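PA1221 (Pseudomonas aeruginosa, PDB 4DG8) belongs to the ANL superfamily of AMP-binding enzymes, holds adenosine monophosphate in this structure, and also carries a phosphopantetheine attachment site sequence. Local coordinates at residues 224-227 with 231-234. Residues are numbered along the deposited sequence; the frame is centred on the assembly and turned at random.
Sequences GALL and CCVL
SG of C232 makes the apolar part of this contact, 3.7 Å from CG of L226 and 4.0 Å from CB of A225, so one thiol meets two consecutive side chains of the helix. L226 offers its branch point to the sulfur; its methyls CD1 and CD2, each 4.1 Å from SG of C232, branch off roughly at right angles to the CG-to-SG line. That thiol is placed by a chi1 of -72°, which sets SG beside the backbone N of C232 and anti to its carbonyl carbon. The two segments close a beta-alpha-beta unit in which helix 217-226 follows strand 206-209 and a short loop leads into strand 231-234; the latter runs parallel to both its neighbours, 44-48 and 206-209, with backbone hydrogen bonds from C232 to A45 and R47. Against the backbone the contact is purely van der Waals. CB of A225 points at the strand and rests 3.6 Å from O of C231 and 3.7 Å from C of the same residue. CB of C231 points away from the helix, and its side chain touches E44, R47 and R206. F33 of helix 29-39 also packs on L226.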
loop_
_atom_site.group_PDB
_atom_site.type_symbol
_atom_site.label_atom_id
_atom_site.label_comp_id
_atom_site.label_asym_id
_atom_site.label_seq_id
_atom_site.Cartn_x
_atom_site.Cartn_y
_atom_site.Cartn_z
ATOM N N GLY A 224 6.552 -7.642 7.864
ATOM C CA GLY A 224 6.196 -9.043 8.012
ATOM C C GLY A 224 7.431 -9.930 8.190
ATOM O O GLY A 224 7.418 -10.878 8.976
ATOM N N ALA A 225 8.486 -9.647 7.433
ATOM C CA ALA A 225 9.781 -10.293 7.656
ATOM C C ALA A 225 10.452 -9.864 8.945
ATOM O O ALA A 225 10.718 -10.695 9.831
ATOM C CB ALA A 225 10.729 -9.995 6.495
ATOM N N LEU A 226 10.720 -8.562 9.064
ATOM C CA LEU A 226 11.627 -8.116 10.124
ATOM C C LEU A 226 11.037 -8.283 11.525
ATOM O O LEU A 226 11.765 -8.422 12.502
ATOM C CB LEU A 226 12.062 -6.659 9.908
ATOM C CG LEU A 226 12.920 -6.370 8.670
ATOM C CD1 LEU A 226 13.151 -4.878 8.554
ATOM C CD2 LEU A 226 14.257 -7.108 8.772
ATOM N N LEU A 227 9.717 -8.244 11.637
ATOM C CA LEU A 227 9.105 -8.398 12.949
ATOM C C LEU A 227 8.935 -9.879 13.318
ATOM O O LEU A 227 8.535 -10.221 14.435
ATOM C CB LEU A 227 7.780 -7.616 13.027
ATOM C CG LEU A 227 7.958 -6.114 12.792
ATOM C CD1 LEU A 227 6.639 -5.391 13.000
ATOM C CD2 LEU A 227 9.064 -5.520 13.707
ATOM N N CYS A 231 13.540 -12.550 6.524
ATOM C CA CYS A 231 14.472 -11.800 5.685
ATOM C C CYS A 231 13.766 -10.972 4.625
ATOM O O CYS A 231 12.873 -11.456 3.931
ATOM C CB CYS A 231 15.476 -12.738 4.998
ATOM S SG CYS A 231 16.760 -11.870 4.048
ATOM N N CYS A 232 14.184 -9.721 4.492
ATOM C CA CYS A 232 13.690 -8.913 3.406
ATOM C C CYS A 232 14.544 -9.258 2.200
ATOM O O CYS A 232 15.730 -8.921 2.146
ATOM C CB CYS A 232 13.872 -7.428 3.745
ATOM S SG CYS A 232 12.747 -6.872 5.017
ATOM N N VAL A 233 13.921 -9.882 1.209
ATOM C CA VAL A 233 14.614 -10.226 -0.016
ATOM C C VAL A 233 14.242 -9.145 -1.014
ATOM O O VAL A 233 13.161 -9.178 -1.613
ATOM C CB VAL A 233 14.103 -11.578 -0.547
ATOM C CG1 VAL A 233 14.880 -11.993 -1.777
ATOM C CG2 VAL A 233 14.226 -12.650 0.549
ATOM N N LEU A 234 15.178 -8.233 -1.249
ATOM C CA LEU A 234 14.861 -6.999 -1.956
ATOM C C LEU A 234 14.898 -7.273 -3.432
ATOM O O LEU A 234 15.841 -7.904 -3.916
ATOM C CB LEU A 234 15.895 -5.913 -1.640
ATOM C CG LEU A 234 16.193 -5.569 -0.180
ATOM C CD1 LEU A 234 17.191 -4.394 -0.120
ATOM C CD2 LEU A 234 14.920 -5.240 0.582
#